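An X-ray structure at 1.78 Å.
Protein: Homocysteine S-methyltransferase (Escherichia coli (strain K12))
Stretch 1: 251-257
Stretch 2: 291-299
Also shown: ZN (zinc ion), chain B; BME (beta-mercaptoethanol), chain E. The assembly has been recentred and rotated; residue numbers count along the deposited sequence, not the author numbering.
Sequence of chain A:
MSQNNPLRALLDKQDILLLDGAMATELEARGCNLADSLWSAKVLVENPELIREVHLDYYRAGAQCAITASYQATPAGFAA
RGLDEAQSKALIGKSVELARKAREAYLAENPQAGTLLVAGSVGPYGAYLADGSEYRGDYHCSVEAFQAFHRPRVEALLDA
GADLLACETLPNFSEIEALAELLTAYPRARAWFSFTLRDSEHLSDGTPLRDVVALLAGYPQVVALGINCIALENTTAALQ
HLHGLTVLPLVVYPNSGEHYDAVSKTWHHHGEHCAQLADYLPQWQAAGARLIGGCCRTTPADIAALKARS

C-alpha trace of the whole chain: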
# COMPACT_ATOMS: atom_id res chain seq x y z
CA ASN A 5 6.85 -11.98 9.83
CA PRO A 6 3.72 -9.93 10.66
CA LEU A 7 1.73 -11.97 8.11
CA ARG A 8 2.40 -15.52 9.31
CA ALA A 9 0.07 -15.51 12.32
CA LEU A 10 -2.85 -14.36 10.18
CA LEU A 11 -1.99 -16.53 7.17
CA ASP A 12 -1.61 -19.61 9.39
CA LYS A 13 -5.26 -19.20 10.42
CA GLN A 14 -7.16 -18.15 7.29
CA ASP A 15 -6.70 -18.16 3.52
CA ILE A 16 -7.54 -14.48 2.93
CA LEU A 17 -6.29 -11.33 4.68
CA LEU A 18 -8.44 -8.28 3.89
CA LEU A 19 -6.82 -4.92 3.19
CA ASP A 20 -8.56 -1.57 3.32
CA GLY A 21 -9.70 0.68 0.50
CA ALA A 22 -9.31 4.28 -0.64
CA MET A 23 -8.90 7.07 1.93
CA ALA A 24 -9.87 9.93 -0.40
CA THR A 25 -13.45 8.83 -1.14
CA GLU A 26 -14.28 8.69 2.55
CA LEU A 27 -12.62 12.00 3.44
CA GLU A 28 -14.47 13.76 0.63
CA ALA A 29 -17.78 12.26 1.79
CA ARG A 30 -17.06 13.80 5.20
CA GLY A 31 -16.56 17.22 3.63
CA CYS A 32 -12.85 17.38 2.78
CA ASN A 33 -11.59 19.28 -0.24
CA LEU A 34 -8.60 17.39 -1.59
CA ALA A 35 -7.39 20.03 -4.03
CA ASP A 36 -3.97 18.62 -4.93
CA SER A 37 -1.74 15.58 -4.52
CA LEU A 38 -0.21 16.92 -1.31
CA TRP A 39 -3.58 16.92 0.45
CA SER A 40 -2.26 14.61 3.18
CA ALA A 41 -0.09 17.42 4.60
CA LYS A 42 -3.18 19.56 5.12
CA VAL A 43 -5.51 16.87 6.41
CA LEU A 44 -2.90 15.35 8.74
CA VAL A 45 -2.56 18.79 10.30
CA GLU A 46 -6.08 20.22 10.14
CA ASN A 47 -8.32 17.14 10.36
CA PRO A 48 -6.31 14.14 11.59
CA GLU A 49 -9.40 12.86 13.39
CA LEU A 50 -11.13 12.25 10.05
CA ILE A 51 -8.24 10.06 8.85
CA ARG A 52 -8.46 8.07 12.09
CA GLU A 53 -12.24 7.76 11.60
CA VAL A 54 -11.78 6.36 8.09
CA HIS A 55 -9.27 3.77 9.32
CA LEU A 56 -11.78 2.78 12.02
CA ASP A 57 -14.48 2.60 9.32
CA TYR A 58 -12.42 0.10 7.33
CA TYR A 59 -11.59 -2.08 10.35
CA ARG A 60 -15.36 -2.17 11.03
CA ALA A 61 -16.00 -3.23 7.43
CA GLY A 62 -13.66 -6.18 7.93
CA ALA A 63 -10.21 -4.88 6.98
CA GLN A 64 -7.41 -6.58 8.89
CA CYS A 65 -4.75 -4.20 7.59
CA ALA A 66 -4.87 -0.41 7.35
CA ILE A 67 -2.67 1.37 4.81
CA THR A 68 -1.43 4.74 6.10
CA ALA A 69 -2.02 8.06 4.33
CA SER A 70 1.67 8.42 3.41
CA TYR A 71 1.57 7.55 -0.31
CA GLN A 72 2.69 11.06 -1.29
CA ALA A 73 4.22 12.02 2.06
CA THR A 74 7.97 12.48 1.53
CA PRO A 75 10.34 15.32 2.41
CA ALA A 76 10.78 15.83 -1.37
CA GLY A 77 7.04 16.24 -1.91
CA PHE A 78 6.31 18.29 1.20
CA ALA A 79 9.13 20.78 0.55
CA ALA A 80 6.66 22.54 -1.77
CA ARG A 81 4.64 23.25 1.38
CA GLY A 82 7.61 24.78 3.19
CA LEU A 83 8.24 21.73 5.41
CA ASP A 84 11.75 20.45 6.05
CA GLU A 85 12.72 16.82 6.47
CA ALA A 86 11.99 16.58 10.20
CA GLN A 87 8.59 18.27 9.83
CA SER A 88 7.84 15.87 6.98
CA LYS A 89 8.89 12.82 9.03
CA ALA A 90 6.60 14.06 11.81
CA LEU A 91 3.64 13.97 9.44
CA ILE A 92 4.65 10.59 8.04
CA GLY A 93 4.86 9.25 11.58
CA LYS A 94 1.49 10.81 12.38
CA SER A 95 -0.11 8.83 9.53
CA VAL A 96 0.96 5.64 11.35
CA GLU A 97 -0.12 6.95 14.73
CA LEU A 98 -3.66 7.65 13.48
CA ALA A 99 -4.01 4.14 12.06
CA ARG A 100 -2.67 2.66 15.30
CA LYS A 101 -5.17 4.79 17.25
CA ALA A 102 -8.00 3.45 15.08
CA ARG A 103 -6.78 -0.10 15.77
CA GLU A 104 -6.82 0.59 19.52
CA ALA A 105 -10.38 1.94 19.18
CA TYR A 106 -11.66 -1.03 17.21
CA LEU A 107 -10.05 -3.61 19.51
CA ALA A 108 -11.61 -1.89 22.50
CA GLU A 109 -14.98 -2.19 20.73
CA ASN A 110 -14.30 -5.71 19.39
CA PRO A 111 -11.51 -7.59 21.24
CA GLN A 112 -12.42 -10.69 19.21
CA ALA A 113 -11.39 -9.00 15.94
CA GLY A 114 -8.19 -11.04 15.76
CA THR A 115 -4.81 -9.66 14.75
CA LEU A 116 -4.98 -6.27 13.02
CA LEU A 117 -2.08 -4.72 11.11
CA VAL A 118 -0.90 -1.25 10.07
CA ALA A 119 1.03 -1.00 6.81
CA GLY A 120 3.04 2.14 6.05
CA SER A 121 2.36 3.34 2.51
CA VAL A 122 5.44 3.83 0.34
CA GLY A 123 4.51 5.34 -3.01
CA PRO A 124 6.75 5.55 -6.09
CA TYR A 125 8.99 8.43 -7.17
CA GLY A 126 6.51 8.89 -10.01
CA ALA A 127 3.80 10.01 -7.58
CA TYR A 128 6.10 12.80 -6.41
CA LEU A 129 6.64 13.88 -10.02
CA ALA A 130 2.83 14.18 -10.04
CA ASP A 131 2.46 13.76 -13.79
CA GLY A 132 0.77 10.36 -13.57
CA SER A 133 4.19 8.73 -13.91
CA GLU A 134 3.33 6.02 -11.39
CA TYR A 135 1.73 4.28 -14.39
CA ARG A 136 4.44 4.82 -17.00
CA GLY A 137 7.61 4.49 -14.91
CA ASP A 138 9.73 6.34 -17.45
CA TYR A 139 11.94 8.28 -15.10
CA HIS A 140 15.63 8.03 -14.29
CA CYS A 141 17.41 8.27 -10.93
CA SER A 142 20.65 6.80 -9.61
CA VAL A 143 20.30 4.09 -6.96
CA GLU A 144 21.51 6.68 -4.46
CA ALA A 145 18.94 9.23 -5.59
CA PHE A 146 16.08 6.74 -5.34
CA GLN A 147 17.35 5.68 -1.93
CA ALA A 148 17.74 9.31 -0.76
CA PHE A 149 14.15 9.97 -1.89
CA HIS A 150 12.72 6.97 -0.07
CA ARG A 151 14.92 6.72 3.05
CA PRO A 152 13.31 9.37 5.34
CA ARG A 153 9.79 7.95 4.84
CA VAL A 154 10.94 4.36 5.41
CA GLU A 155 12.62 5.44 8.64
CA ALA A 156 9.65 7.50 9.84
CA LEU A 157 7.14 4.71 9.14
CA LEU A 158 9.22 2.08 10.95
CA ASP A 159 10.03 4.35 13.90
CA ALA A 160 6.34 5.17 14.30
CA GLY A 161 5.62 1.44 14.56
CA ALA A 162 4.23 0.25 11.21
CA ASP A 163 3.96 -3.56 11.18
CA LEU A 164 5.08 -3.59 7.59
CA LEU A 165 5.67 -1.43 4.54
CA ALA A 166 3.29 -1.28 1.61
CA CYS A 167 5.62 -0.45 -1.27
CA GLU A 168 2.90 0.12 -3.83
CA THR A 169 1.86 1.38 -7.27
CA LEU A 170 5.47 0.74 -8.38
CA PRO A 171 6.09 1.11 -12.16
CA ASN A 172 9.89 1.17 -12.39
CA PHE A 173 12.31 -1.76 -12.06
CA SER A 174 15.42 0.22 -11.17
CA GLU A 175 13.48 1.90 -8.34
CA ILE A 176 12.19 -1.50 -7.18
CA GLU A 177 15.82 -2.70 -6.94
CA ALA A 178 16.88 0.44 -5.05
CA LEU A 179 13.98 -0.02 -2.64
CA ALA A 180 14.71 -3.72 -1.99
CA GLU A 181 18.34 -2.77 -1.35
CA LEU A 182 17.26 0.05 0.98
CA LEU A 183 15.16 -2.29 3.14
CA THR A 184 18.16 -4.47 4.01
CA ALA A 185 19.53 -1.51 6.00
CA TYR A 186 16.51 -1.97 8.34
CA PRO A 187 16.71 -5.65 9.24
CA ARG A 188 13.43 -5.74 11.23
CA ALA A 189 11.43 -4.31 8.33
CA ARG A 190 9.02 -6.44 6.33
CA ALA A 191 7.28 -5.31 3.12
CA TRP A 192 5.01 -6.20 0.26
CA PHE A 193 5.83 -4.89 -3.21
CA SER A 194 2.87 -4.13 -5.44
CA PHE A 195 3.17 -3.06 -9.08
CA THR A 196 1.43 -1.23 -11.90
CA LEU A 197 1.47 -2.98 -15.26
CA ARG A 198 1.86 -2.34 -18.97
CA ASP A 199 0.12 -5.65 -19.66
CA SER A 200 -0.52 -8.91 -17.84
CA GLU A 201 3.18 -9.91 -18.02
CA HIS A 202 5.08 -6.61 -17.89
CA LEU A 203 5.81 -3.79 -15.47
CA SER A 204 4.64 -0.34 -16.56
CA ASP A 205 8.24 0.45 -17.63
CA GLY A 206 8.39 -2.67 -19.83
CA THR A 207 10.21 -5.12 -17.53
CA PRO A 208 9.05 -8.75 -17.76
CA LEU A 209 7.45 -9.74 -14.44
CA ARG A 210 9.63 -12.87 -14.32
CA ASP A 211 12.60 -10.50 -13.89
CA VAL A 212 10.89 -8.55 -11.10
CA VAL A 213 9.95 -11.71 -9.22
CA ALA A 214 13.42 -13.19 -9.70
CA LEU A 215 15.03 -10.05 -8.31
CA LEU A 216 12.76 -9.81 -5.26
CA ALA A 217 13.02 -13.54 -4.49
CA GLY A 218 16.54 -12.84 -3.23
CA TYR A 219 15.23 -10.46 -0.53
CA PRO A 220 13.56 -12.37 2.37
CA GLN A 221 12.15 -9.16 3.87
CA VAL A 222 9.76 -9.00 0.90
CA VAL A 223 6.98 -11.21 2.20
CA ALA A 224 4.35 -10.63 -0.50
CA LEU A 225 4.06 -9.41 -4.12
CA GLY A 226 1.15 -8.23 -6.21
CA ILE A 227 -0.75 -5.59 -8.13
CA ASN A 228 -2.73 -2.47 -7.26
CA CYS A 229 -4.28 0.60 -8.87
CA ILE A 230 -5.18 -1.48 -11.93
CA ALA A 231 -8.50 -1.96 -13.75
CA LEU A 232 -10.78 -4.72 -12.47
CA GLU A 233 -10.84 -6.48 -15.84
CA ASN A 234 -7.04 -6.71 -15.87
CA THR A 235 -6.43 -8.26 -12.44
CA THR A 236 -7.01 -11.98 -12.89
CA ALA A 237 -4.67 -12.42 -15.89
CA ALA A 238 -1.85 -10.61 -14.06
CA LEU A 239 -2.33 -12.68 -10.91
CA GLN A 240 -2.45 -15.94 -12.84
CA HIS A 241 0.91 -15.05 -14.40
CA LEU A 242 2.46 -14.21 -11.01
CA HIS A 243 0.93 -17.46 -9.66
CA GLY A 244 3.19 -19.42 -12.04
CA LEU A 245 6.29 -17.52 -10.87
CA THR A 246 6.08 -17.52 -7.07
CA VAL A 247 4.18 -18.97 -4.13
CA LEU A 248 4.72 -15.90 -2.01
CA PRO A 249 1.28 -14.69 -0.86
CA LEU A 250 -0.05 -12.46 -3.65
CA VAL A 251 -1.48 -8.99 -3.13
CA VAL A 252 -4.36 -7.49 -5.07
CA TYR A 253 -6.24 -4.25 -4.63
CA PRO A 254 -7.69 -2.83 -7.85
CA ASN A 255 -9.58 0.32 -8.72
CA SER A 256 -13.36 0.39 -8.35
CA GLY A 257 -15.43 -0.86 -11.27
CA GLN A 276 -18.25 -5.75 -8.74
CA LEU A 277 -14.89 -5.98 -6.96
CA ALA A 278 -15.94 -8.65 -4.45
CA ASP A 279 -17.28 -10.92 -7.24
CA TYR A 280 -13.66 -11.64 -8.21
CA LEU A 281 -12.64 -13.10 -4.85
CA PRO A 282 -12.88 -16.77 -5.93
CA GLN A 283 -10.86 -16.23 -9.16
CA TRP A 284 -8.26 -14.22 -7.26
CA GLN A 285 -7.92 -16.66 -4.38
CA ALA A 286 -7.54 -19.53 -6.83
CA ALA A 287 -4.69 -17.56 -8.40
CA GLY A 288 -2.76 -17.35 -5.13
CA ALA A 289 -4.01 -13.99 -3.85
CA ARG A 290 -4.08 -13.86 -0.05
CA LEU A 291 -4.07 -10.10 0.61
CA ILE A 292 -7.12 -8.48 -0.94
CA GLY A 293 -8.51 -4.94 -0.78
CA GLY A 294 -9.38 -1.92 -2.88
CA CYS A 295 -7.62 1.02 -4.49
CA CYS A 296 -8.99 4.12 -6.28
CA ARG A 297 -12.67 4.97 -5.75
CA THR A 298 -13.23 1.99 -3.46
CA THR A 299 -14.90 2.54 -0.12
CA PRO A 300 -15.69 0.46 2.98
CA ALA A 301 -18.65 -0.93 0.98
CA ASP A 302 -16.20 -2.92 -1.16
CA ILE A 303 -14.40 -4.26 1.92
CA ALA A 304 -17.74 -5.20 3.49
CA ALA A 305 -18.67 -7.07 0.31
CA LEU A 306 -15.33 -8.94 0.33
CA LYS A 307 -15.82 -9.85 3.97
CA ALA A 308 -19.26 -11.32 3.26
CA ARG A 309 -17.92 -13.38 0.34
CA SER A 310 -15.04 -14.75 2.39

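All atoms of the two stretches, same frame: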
# COMPACT_ATOMS: atom_id res chain seq x y z
N VAL A 251 -0.72 -10.16 -3.55
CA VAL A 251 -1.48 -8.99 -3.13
C VAL A 251 -2.31 -8.45 -4.29
O VAL A 251 -1.84 -8.37 -5.42
CB VAL A 251 -0.53 -7.86 -2.63
CG1 VAL A 251 -1.32 -6.66 -2.19
CG2 VAL A 251 0.36 -8.36 -1.51
N VAL A 252 -3.55 -8.07 -4.02
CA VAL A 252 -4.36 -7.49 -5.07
C VAL A 252 -5.34 -6.48 -4.50
O VAL A 252 -6.15 -6.80 -3.63
CB VAL A 252 -5.11 -8.59 -5.89
CG1 VAL A 252 -5.93 -9.52 -4.99
CG2 VAL A 252 -6.00 -7.96 -6.94
N TYR A 253 -5.23 -5.24 -4.95
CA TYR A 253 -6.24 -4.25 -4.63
C TYR A 253 -6.42 -3.30 -5.80
O TYR A 253 -5.65 -2.35 -5.98
CB TYR A 253 -5.92 -3.50 -3.32
CG TYR A 253 -4.51 -3.01 -3.01
CD1 TYR A 253 -4.27 -1.65 -2.81
CD2 TYR A 253 -3.45 -3.89 -2.80
CE1 TYR A 253 -3.00 -1.17 -2.47
CE2 TYR A 253 -2.18 -3.43 -2.47
CZ TYR A 253 -1.96 -2.07 -2.30
OH TYR A 253 -0.71 -1.59 -1.97
N PRO A 254 -7.45 -3.57 -6.61
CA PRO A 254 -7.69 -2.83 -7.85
C PRO A 254 -8.54 -1.59 -7.65
O PRO A 254 -9.07 -1.35 -6.56
CB PRO A 254 -8.43 -3.86 -8.71
CG PRO A 254 -9.25 -4.61 -7.70
CD PRO A 254 -8.34 -4.75 -6.50
N ASN A 255 -8.67 -0.81 -8.72
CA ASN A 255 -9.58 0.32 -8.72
C ASN A 255 -11.02 -0.16 -8.79
O ASN A 255 -11.29 -1.28 -9.23
CB ASN A 255 -9.27 1.25 -9.88
CG ASN A 255 -7.84 1.75 -9.84
OD1 ASN A 255 -7.28 1.94 -8.77
ND2 ASN A 255 -7.24 1.95 -11.00
N SER A 256 -11.93 0.68 -8.32
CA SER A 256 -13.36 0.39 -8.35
C SER A 256 -13.83 0.20 -9.78
O SER A 256 -13.29 0.81 -10.71
CB SER A 256 -14.14 1.53 -7.68
OG SER A 256 -15.52 1.22 -7.57
N GLY A 257 -14.83 -0.66 -9.97
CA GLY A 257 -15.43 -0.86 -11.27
C GLY A 257 -16.51 0.17 -11.56
O GLY A 257 -16.90 0.94 -10.68
N LEU A 291 -3.87 -11.44 0.04
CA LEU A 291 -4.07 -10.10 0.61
C LEU A 291 -4.91 -9.34 -0.39
O LEU A 291 -4.45 -9.06 -1.49
CB LEU A 291 -2.73 -9.38 0.86
CG LEU A 291 -1.88 -9.77 2.07
CD1 LEU A 291 -1.27 -11.14 1.88
CD2 LEU A 291 -0.77 -8.75 2.35
N ILE A 292 -6.15 -9.01 -0.00
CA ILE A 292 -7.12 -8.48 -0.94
C ILE A 292 -7.80 -7.22 -0.38
O ILE A 292 -8.27 -7.20 0.75
CB ILE A 292 -8.18 -9.54 -1.28
CG1 ILE A 292 -7.49 -10.80 -1.81
CG2 ILE A 292 -9.21 -9.00 -2.28
CD1 ILE A 292 -8.42 -11.85 -2.31
N GLY A 293 -7.82 -6.16 -1.18
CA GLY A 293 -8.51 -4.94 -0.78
C GLY A 293 -8.90 -4.12 -1.99
O GLY A 293 -9.11 -4.66 -3.07
N GLY A 294 -8.99 -2.81 -1.80
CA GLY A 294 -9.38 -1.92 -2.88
C GLY A 294 -8.46 -0.73 -3.03
O GLY A 294 -7.81 -0.30 -2.07
N CYS A 295 -8.40 -0.18 -4.23
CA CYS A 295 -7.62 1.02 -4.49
C CYS A 295 -8.56 2.18 -4.85
O CYS A 295 -9.54 2.43 -4.13
CB CYS A 295 -6.58 0.75 -5.59
SG CYS A 295 -5.00 1.66 -5.44
N CYS A 296 -8.30 2.87 -5.95
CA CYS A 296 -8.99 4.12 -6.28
C CYS A 296 -10.50 3.96 -6.39
O CYS A 296 -11.00 3.03 -7.03
CB CYS A 296 -8.45 4.72 -7.58
SG CYS A 296 -6.84 5.53 -7.42
N ARG A 297 -11.21 4.87 -5.72
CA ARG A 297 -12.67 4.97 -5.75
C ARG A 297 -13.38 3.84 -5.01
O ARG A 297 -14.61 3.76 -5.01
CB ARG A 297 -13.18 5.06 -7.19
CG ARG A 297 -12.64 6.29 -7.92
CD ARG A 297 -13.20 6.41 -9.32
NE ARG A 297 -13.09 5.16 -10.07
CZ ARG A 297 -11.99 4.75 -10.70
NH1 ARG A 297 -12.00 3.60 -11.35
NH2 ARG A 297 -10.88 5.49 -10.67
N THR A 298 -12.61 2.97 -4.34
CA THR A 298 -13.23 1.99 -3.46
C THR A 298 -13.53 2.64 -2.12
O THR A 298 -12.99 3.70 -1.78
CB THR A 298 -12.35 0.75 -3.27
OG1 THR A 298 -11.15 1.11 -2.57
CG2 THR A 298 -12.00 0.16 -4.62
N THR A 299 -14.42 2.00 -1.38
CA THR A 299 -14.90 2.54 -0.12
C THR A 299 -15.07 1.35 0.83
O THR A 299 -14.88 0.20 0.41
CB THR A 299 -16.24 3.29 -0.29
OG1 THR A 299 -17.28 2.33 -0.45
CG2 THR A 299 -16.23 4.20 -1.51
ZN ZN B . -4.76 3.17 -6.73
C1 BME E . -8.72 7.81 -4.54
C2 BME E . -8.04 7.46 -5.86
O1 BME E . -10.09 7.45 -4.57
S2 BME E . -6.57 6.43 -5.61
O HOH W 1 -16.93 1.31 -4.70

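Backbone hydrogen bonds organise this contact. Two parallel strand ends run in register, V251 beside L291 and V252 beside I292, and V252 bonds to the two residues that flank its partner I292: its N donates to L291 O (2.9 Å) and its O accepts from G293 N (3.0 Å). Beyond the strands the pairing continues without regular sheet geometry. C295 N reaches P254 O at 2.7 Å, and S256 N meets C296 O at 2.8 Å, nearly straight at 172°. P254, which has no amide hydrogen to give, still takes part through its carbonyl. G293 O finds no hydrogen-bond partner, though Y253 CA approaches it at 3.3 Å.

Side chains add two polar links. N255 OD1 accepts from C296 N (3.1 Å), holding the start of the type II turn from C295 to T298; within that turn, T298 OG1 donates to C295 O at 2.6 Å. R297 NH1 makes only a weak bond to S256 O (3.1 Å).

Within the strands, apolar packing follows the register: V251 CG2 lies 4.0 Å from L291 CB on one face, V252 CG1 3.8 Å from I292 CG1 on the other. Past the strand pairing, Y253 CD1 lies 4.3 Å from C295 CB.

Sulfur chemistry completes the loop. C295 SG binds zinc (ZN) at 2.0 Å and sits obliquely to the Y253 ring, while C296 SG is disulfide-bonded to S2 of beta-mercaptoethanol (2.0 Å), probably from the crystallisation liquor.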